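Local coordinates for cellulase IBT99 (PDB 6WBT), which probably hydrolyses 6-phospho-alpha-glucosides as a glycoside hydrolase family 4 enzyme that uses NAD and manganese and holds glucose-6-phosphate in its pocket, at residues E295-I298 against F299-A302; I418-S421 against L422-K425. All coordinates share one frame; numbering follows the deposited sequence.

Both contacts are local and lie at the N-terminal ends of helices: contact 1 at the start of helix 296-306, contact 2 where the loop after helix 405-414 enters helix 421-434. Their centres are 39 Å apart and their nearest atoms about 26 Å, so neither touches the other. Each mixes buried and partly exposed residues, but only contact 1 has fully exposed ones, Lys296 and Arg297. Contact 1 faces helix 43-60 near the bound NAD and combines an aromatic ring with charged side chains. Contact 2, farther from the chain centre, relies on a serine cap and small apolar groups and meets a second subunit.

Contact 1 (E295-I298 against F299-A302); sequences EKRI and FKAA
The Phe299 ring is met from one side by Ile298, the preceding residue, over its face, and by Glu295 near CE2, at the start of helix 296-306 in the C-terminal domain of this family 4 glycosyl hydrolase. Glu295 and Phe299 form an i to i+4 pair: CG of Glu295 approaches CE2 of Phe299 to 3.8 Å, and the carboxylate plane is turned 24° from the ring plane. Over the face, CG2 of Ile298 makes a CH-pi contact 4.3 Å from the Phe299 centroid, displaced toward the rim. That methyl is placed there because CG1 swings anti to the Ile298 backbone N (chi1 -163°), leaving CG2 between N and the carbonyl carbon. Beneath the side chains, Phe299 N donates to Glu295 O at 3.3 Å, and Lys300 N donates to Lys296 O at 3.0 Å.

On another side of the helix, the Lys300 chain bends at chi2 (-95°) and chi3, folding back so that CE passes 3.7 Å from Arg297 CA.

Outward from this shell, Arg45 and Val49 of helix 43-60 pack on Phe299, while Arg45 also forms a salt bridge with Glu295 OE1, which would fix the carboxylate beside the ring. The Glu295 side chain is about 4 Å from the bound NAD, which puts this residue beside the cofactor site. With an alanine in place of Phe299, the Ile298 methyl and the Glu295 CG would probably lose their aromatic partner and a gap would open against helix 43-60. The folded lysine ends in a bond from Lys300 NZ to Arg297 O of 3.1 Å, in the carbonyl plane on a lone pair.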
loop_
_atom_site.group_PDB
_atom_site.type_symbol
_atom_site.label_atom_id
_atom_site.label_comp_id
_atom_site.label_asym_id
_atom_site.label_seq_id
_atom_site.Cartn_x
_atom_site.Cartn_y
_atom_site.Cartn_z
ATOM N N GLU A 295 -40.116 19.433 16.782
ATOM C CA GLU A 295 -39.899 20.855 17.031
ATOM C C GLU A 295 -41.161 21.525 17.565
ATOM O O GLU A 295 -41.085 22.428 18.406
ATOM C CB GLU A 295 -39.416 21.545 15.755
ATOM C CG GLU A 295 -39.469 23.066 15.800
ATOM C CD GLU A 295 -38.569 23.717 14.769
ATOM O OE1 GLU A 295 -37.333 23.664 14.943
ATOM O OE2 GLU A 295 -39.094 24.277 13.785
ATOM N N LYS A 296 -42.332 21.092 17.092
ATOM C CA LYS A 296 -43.581 21.669 17.577
ATOM C C LYS A 296 -43.809 21.342 19.048
ATOM O O LYS A 296 -44.224 22.212 19.825
ATOM C CB LYS A 296 -44.750 21.170 16.728
ATOM C CG LYS A 296 -46.116 21.408 17.347
ATOM C CD LYS A 296 -47.221 20.816 16.488
ATOM C CE LYS A 296 -48.557 20.846 17.211
ATOM N NZ LYS A 296 -49.651 20.278 16.377
ATOM N N ARG A 297 -43.536 20.102 19.453
ATOM C CA ARG A 297 -43.793 19.680 20.823
ATOM C C ARG A 297 -42.748 20.173 21.816
ATOM O O ARG A 297 -42.936 19.985 23.023
ATOM C CB ARG A 297 -43.880 18.153 20.901
ATOM C CG ARG A 297 -45.080 17.557 20.184
ATOM C CD ARG A 297 -45.211 16.073 20.484
ATOM N NE ARG A 297 -43.995 15.336 20.152
ATOM C CZ ARG A 297 -43.760 14.777 18.969
ATOM N NH1 ARG A 297 -44.659 14.870 17.999
ATOM N NH2 ARG A 297 -42.625 14.125 18.756
ATOM N N ILE A 298 -41.661 20.790 21.355
ATOM C CA ILE A 298 -40.629 21.259 22.272
ATOM C C ILE A 298 -40.783 22.760 22.483
ATOM O O ILE A 298 -40.371 23.298 23.517
ATOM C CB ILE A 298 -39.218 20.897 21.770
ATOM C CG1 ILE A 298 -38.207 21.019 22.912
ATOM C CG2 ILE A 298 -38.808 21.780 20.599
ATOM C CD1 ILE A 298 -36.987 20.153 22.746
ATOM N N PHE A 299 -41.383 23.449 21.514
ATOM C CA PHE A 299 -41.736 24.848 21.701
ATOM C C PHE A 299 -43.118 25.019 22.312
ATOM O O PHE A 299 -43.419 26.090 22.851
ATOM C CB PHE A 299 -41.652 25.601 20.370
ATOM C CG PHE A 299 -40.248 25.758 19.856
ATOM C CD1 PHE A 299 -39.172 25.718 20.726
ATOM C CD2 PHE A 299 -40.005 25.942 18.505
ATOM C CE1 PHE A 299 -37.878 25.860 20.262
ATOM C CE2 PHE A 299 -38.713 26.086 18.033
ATOM C CZ PHE A 299 -37.649 26.044 18.913
ATOM N N LYS A 300 -43.959 23.985 22.236
ATOM C CA LYS A 300 -45.205 23.977 22.994
ATOM C C LYS A 300 -44.931 23.841 24.486
ATOM O O LYS A 300 -45.558 24.522 25.305
ATOM C CB LYS A 300 -46.105 22.844 22.493
ATOM C CG LYS A 300 -47.272 22.471 23.404
ATOM C CD LYS A 300 -46.924 21.302 24.323
ATOM C CE LYS A 300 -46.195 20.200 23.576
ATOM N NZ LYS A 300 -45.584 19.215 24.512
ATOM N N ALA A 301 -43.996 22.960 24.856
ATOM C CA ALA A 301 -43.656 22.786 26.264
ATOM C C ALA A 301 -43.012 24.036 26.846
ATOM O O ALA A 301 -43.136 24.293 28.049
ATOM C CB ALA A 301 -42.733 21.580 26.436
ATOM N N ALA A 302 -42.322 24.822 26.015
ATOM C CA ALA A 302 -41.769 26.086 26.490
ATOM C C ALA A 302 -42.877 27.069 26.842
ATOM O O ALA A 302 -42.811 27.745 27.876
ATOM C CB ALA A 302 -40.835 26.680 25.435
#

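Contact 2 (I418-S421 against L422-K425); sequences IPSS and LVAK
An N-cap opens helix 421-434, with Ser420 in the capping position. Its OG accepts a weak but fairly straight bond from Val423 N, at 3.4 Å and an N-H...O angle of 164°. A chi1 of 63° sets the hydroxyl between the Ser420 backbone N and carbonyl carbon, where it can face the first turn. The turn itself is closed by Ala424 N to Ser420 O and Lys425 N to Ser421 O, both 3.2 Å.

The residues before the cap pack back on this turn. CG2 of Ile418 reaches Ala424 CB at 3.8 Å and also lies against Val423 CB, while the Pro419 ring crosses the Val423 side chain at about a right angle. Cys106 touches both Pro419 and Val423, tying the cap to another part of the chain.

Ser421 OG is hydrogen-bonded to Thr413 OG1 of helix 405-414, which joins the two consecutive helices. In a second subunit, Asp274 is a weak hydrogen-bond partner of Ser420 OG, and Met257 packs on Ser421, Leu422 and Lys425, so the cap also belongs to a subunit interface. At the proline, CG of Pro419 meets CG2 of Val423 at 3.9 Å.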
loop_
_atom_site.group_PDB
_atom_site.type_symbol
_atom_site.label_atom_id
_atom_site.label_comp_id
_atom_site.label_asym_id
_atom_site.label_seq_id
_atom_site.Cartn_x
_atom_site.Cartn_y
_atom_site.Cartn_z
ATOM N N ILE A 418 -27.519 10.596 -7.346
ATOM C CA ILE A 418 -27.588 11.390 -8.570
ATOM C C ILE A 418 -27.413 10.463 -9.766
ATOM O O ILE A 418 -26.396 9.762 -9.864
ATOM C CB ILE A 418 -26.533 12.507 -8.569
ATOM C CG1 ILE A 418 -26.497 13.201 -7.206
ATOM C CG2 ILE A 418 -26.827 13.513 -9.668
ATOM C CD1 ILE A 418 -27.808 13.830 -6.802
ATOM N N PRO A 419 -28.371 10.425 -10.697
ATOM C CA PRO A 419 -28.258 9.461 -11.804
ATOM C C PRO A 419 -27.215 9.845 -12.838
ATOM O O PRO A 419 -26.470 8.974 -13.306
ATOM C CB PRO A 419 -29.674 9.449 -12.394
ATOM C CG PRO A 419 -30.217 10.804 -12.078
ATOM C CD PRO A 419 -29.629 11.191 -10.747
ATOM N N SER A 420 -27.137 11.120 -13.214
ATOM C CA SER A 420 -26.226 11.562 -14.259
ATOM C C SER A 420 -25.520 12.835 -13.816
ATOM O O SER A 420 -25.909 13.485 -12.842
ATOM C CB SER A 420 -26.963 11.801 -15.584
ATOM O OG SER A 420 -27.909 12.847 -15.457
ATOM N N SER A 421 -24.465 13.189 -14.555
ATOM C CA SER A 421 -23.758 14.437 -14.287
ATOM C C SER A 421 -24.606 15.647 -14.655
ATOM O O SER A 421 -24.419 16.730 -14.087
ATOM C CB SER A 421 -22.431 14.465 -15.047
ATOM O OG SER A 421 -21.723 15.666 -14.799
ATOM N N LEU A 422 -25.536 15.483 -15.601
ATOM C CA LEU A 422 -26.422 16.581 -15.976
ATOM C C LEU A 422 -27.361 16.945 -14.831
ATOM O O LEU A 422 -27.593 18.130 -14.564
ATOM C CB LEU A 422 -27.214 16.207 -17.230
ATOM C CG LEU A 422 -26.403 15.799 -18.466
ATOM C CD1 LEU A 422 -27.311 15.358 -19.608
ATOM C CD2 LEU A 422 -25.491 16.931 -18.914
ATOM N N VAL A 423 -27.911 15.940 -14.145
ATOM C CA VAL A 423 -28.743 16.210 -12.977
ATOM C C VAL A 423 -27.896 16.762 -11.837
ATOM O O VAL A 423 -28.383 17.543 -11.010
ATOM C CB VAL A 423 -29.501 14.935 -12.561
ATOM C CG1 VAL A 423 -30.469 15.226 -11.421
ATOM C CG2 VAL A 423 -30.243 14.349 -13.754
ATOM N N ALA A 424 -26.615 16.382 -11.783
ATOM C CA ALA A 424 -25.728 16.887 -10.741
ATOM C C ALA A 424 -25.506 18.389 -10.861
ATOM O O ALA A 424 -25.350 19.071 -9.843
ATOM C CB ALA A 424 -24.391 16.147 -10.789
ATOM N N LYS A 425 -25.487 18.921 -12.085
ATOM C CA LYS A 425 -25.277 20.354 -12.263
ATOM C C LYS A 425 -26.532 21.150 -11.923
ATOM O O LYS A 425 -26.449 22.193 -11.264
ATOM C CB LYS A 425 -24.835 20.652 -13.696
ATOM C CG LYS A 425 -24.301 22.062 -13.900
ATOM C CD LYS A 425 -24.255 22.431 -15.375
ATOM C CE LYS A 425 -23.515 23.739 -15.600
ATOM N NZ LYS A 425 -22.062 23.607 -15.303
#